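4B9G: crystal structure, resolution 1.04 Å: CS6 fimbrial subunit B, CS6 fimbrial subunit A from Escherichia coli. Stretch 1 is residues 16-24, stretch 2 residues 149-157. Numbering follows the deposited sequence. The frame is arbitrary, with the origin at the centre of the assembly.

Stretch 1 (16-24) DIDSAVRII
Stretch 2, residues 149-157: IATKNFPVS

Two segments far apart in sequence can be joined mainly by packing, without a single hydrogen bond passing between them, and residues 16-24 and 149-157 of this fimbrial subunit chain illustrate the principle. The second segment belongs to a longer strand and is extended from Ala150 (phi/psi -162/148) onward, through Phe154 (-80/132) and Val156 (-134/157), while at Ile149 psi turns to -15° (phi -113°). The first begins with a short, weakly bonded helical turn, about residues 17-20 (-68/-35 at Ile17 and -57/-43 at Asp18), and then straightens into a strand from Val21 (-120/138) to Ile24. The two strands run nearly parallel, at 19° to each other, but their axes come no closer than 7.5 Å. That spacing is too wide for backbone pairing, and side chains fill the gap. The register is fixed at two points: Ile17 CA lies 6.3 Å from Ala150 CA, and Ile23 CA lies 6.6 Å from Val156 CA. The contact buries 463 Å², summed over both sides.

The central bump is Phe154. Its CA-to-CB bond points toward the first segment, and chi1 of -72° (m) with chi2 of -89° carries the ring under the bend where helical turn becomes strand. Val21, with chi1 t, lies over one face: its CG1 is 4.1 Å from the ring centroid and 17° off the normal, a CH-pi contact, while Val21 CB approaches Phe154 CZ to 3.6 Å. The ring edge meets backbone, with Ile17 O 3.7 Å from Phe154 CZ. The same carbonyl accepts the turn's hydrogen bond from Ala20 N, at 3.1 Å from Ile17 O. A flat aromatic suits this hollow, since its face can receive a branched aliphatic chain while its edge fits against the Ile17 carbonyl.

Ile17 is the answering bump. With both chi angles t, it fits between Ala150 CB and Lys152 CB, on residues whose CA-to-CB bonds point toward the first segment, and over the backbone of Thr151, whose own CA-to-CB bond points away. Its CB meets Ala150 CB at 4.0 Å, where the small methyl of alanine allows close approach; Ile17 CD1 reaches Thr151 CA at 4.0 Å, and Ile17 CG2 touches Lys152 CB at the same distance. Ile17 CG1 also packs at 4.3 Å from Phe154 CE2, linking the two clusters.

Farther along, Ile23 (m, m) points toward the partner while Arg22 and Ile24 point away, the alternation expected of a strand. Ile23 CG1 rests 4.3 Å from Phe154 CB and 3.9 Å from Pro155 O, and Ile23 CG2 meets Val156 CG1 at 3.9 Å, with Val156 in rotamer m.

Polar groups occupy the margin. Lys152 (t, p, t, p) brings its CE within 3.3 Å of Asp18 OD1; its NZ stays 4.2 Å from Asp18 OD1, near enough for electrostatic attraction but beyond a salt bridge. Lys152 NZ makes a weak hydrogen bond of 3.4 Å to Asn153 O. Asp16, pointing away from the interface, instead steadies the turn: Ser19 N donates to Asp16 OD2 at 2.9 Å. Charge thus borders the contact, and interlocking hydrocarbon fills its middle.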

# COMPACT_ATOMS: atom_id res chain seq x y z
N ASP A 16 -14.40 12.07 3.52
CA ASP A 16 -14.40 11.50 2.17
C ASP A 16 -13.09 10.81 1.82
O ASP A 16 -12.14 11.46 1.37
CB ASP A 16 -14.79 12.49 1.11
CG ASP A 16 -15.11 11.83 -0.20
OD1 ASP A 16 -16.22 11.31 -0.35
OD2 ASP A 16 -14.24 11.77 -1.06
N ILE A 17 -13.04 9.50 1.97
CA ILE A 17 -11.78 8.80 1.74
C ILE A 17 -11.33 8.81 0.27
O ILE A 17 -10.13 8.93 -0.03
CB ILE A 17 -11.84 7.39 2.33
CG1 ILE A 17 -10.46 6.75 2.33
CG2 ILE A 17 -12.89 6.54 1.62
CD1 ILE A 17 -10.36 5.60 3.27
N ASP A 18 -12.27 8.75 -0.66
CA ASP A 18 -11.93 8.76 -2.08
C ASP A 18 -11.12 9.99 -2.46
O ASP A 18 -10.17 9.90 -3.24
CB ASP A 18 -13.18 8.75 -2.96
CG ASP A 18 -13.86 7.41 -3.03
OD1 ASP A 18 -13.20 6.39 -2.83
OD2 ASP A 18 -15.07 7.40 -3.34
N SER A 19 -11.51 11.16 -1.94
CA SER A 19 -10.83 12.40 -2.27
C SER A 19 -9.56 12.63 -1.46
O SER A 19 -8.79 13.53 -1.77
CB SER A 19 -11.75 13.60 -2.13
OG SER A 19 -12.21 13.77 -0.83
N ALA A 20 -9.33 11.85 -0.41
CA ALA A 20 -8.19 12.09 0.48
C ALA A 20 -6.89 11.46 -0.00
O ALA A 20 -5.82 11.91 0.40
CB ALA A 20 -8.51 11.59 1.88
N VAL A 21 -6.93 10.43 -0.79
CA VAL A 21 -5.85 9.53 -1.17
C VAL A 21 -5.60 9.52 -2.66
O VAL A 21 -6.54 9.49 -3.45
CB VAL A 21 -6.16 8.09 -0.70
CG1 VAL A 21 -5.09 7.16 -1.00
CG2 VAL A 21 -6.53 8.05 0.71
N ARG A 22 -4.32 9.52 -3.06
CA ARG A 22 -3.93 9.30 -4.44
C ARG A 22 -2.84 8.21 -4.49
O ARG A 22 -1.98 8.11 -3.60
CB ARG A 22 -3.41 10.62 -5.04
CG ARG A 22 -2.60 10.58 -6.27
CD ARG A 22 -2.42 11.99 -6.75
NE ARG A 22 -1.20 12.72 -6.39
CZ ARG A 22 -0.15 12.88 -7.20
NH1 ARG A 22 -0.09 12.27 -8.38
NH2 ARG A 22 0.83 13.68 -6.82
N ILE A 23 -2.85 7.44 -5.57
CA ILE A 23 -1.89 6.39 -5.87
C ILE A 23 -1.06 6.83 -7.09
O ILE A 23 -1.61 7.36 -8.07
CB ILE A 23 -2.59 5.09 -6.24
CG1 ILE A 23 -3.66 4.70 -5.21
CG2 ILE A 23 -1.55 3.99 -6.52
CD1 ILE A 23 -3.14 4.43 -3.82
N ILE A 24 0.25 6.61 -7.02
CA ILE A 24 1.18 6.97 -8.09
C ILE A 24 1.99 5.72 -8.48
O ILE A 24 2.93 5.34 -7.77
CB ILE A 24 2.15 8.10 -7.69
CG1 ILE A 24 1.42 9.26 -6.99
CG2 ILE A 24 2.90 8.59 -8.92
CD1 ILE A 24 2.33 10.38 -6.52
N ILE A 149 -14.66 4.81 10.33
CA ILE A 149 -15.58 5.75 9.72
C ILE A 149 -15.56 5.80 8.19
O ILE A 149 -16.51 6.29 7.58
CB ILE A 149 -15.48 7.17 10.35
CG1 ILE A 149 -14.08 7.75 10.15
CG2 ILE A 149 -15.83 7.11 11.84
CD1 ILE A 149 -13.85 9.12 10.80
N ALA A 150 -14.52 5.24 7.56
CA ALA A 150 -14.49 5.12 6.11
C ALA A 150 -13.45 4.07 5.73
O ALA A 150 -12.44 3.90 6.42
CB ALA A 150 -14.16 6.47 5.46
N THR A 151 -13.69 3.36 4.63
CA THR A 151 -12.70 2.44 4.09
C THR A 151 -12.88 2.31 2.59
O THR A 151 -13.99 2.48 2.07
CB THR A 151 -12.78 1.04 4.80
OG1 THR A 151 -11.67 0.23 4.39
CG2 THR A 151 -14.07 0.32 4.50
N LYS A 152 -11.85 2.05 1.85
CA LYS A 152 -11.82 1.87 0.43
C LYS A 152 -10.65 0.96 0.05
O LYS A 152 -9.56 1.06 0.61
CB LYS A 152 -11.69 3.20 -0.30
CG LYS A 152 -11.55 3.25 -1.79
CD LYS A 152 -12.71 2.98 -2.58
CE LYS A 152 -12.67 3.41 -4.04
NZ LYS A 152 -11.56 2.90 -4.57
N ASN A 153 -10.93 0.05 -0.88
CA ASN A 153 -9.90 -0.73 -1.53
C ASN A 153 -9.51 -0.06 -2.85
O ASN A 153 -10.22 -0.17 -3.84
CB ASN A 153 -10.35 -2.18 -1.75
CG ASN A 153 -10.58 -2.93 -0.44
OD1 ASN A 153 -10.11 -2.51 0.61
ND2 ASN A 153 -11.31 -4.04 -0.52
N PHE A 154 -8.41 0.68 -2.84
CA PHE A 154 -7.97 1.43 -4.02
C PHE A 154 -7.24 0.53 -5.01
O PHE A 154 -6.30 -0.18 -4.63
CB PHE A 154 -6.99 2.55 -3.61
CG PHE A 154 -7.64 3.71 -2.90
CD1 PHE A 154 -8.15 4.80 -3.61
CD2 PHE A 154 -7.72 3.72 -1.52
CE1 PHE A 154 -8.73 5.86 -2.94
CE2 PHE A 154 -8.32 4.79 -0.86
CZ PHE A 154 -8.81 5.86 -1.57
N PRO A 155 -7.60 0.60 -6.30
CA PRO A 155 -6.75 -0.07 -7.31
C PRO A 155 -5.35 0.54 -7.35
O PRO A 155 -5.21 1.77 -7.35
CB PRO A 155 -7.52 0.17 -8.62
CG PRO A 155 -8.95 0.39 -8.20
CD PRO A 155 -8.83 1.16 -6.90
N VAL A 156 -4.35 -0.34 -7.40
CA VAL A 156 -2.95 0.04 -7.45
C VAL A 156 -2.25 -0.78 -8.54
O VAL A 156 -2.70 -1.88 -8.88
CB VAL A 156 -2.27 -0.17 -6.06
CG1 VAL A 156 -2.90 0.71 -5.01
CG2 VAL A 156 -2.29 -1.62 -5.64
N SER A 157 -1.13 -0.27 -9.05
CA SER A 157 -0.38 -0.97 -10.09
C SER A 157 1.05 -0.51 -10.17
O SER A 157 1.43 0.55 -9.65
CB SER A 157 -1.04 -0.78 -11.47
OG SER A 157 -0.91 0.55 -11.93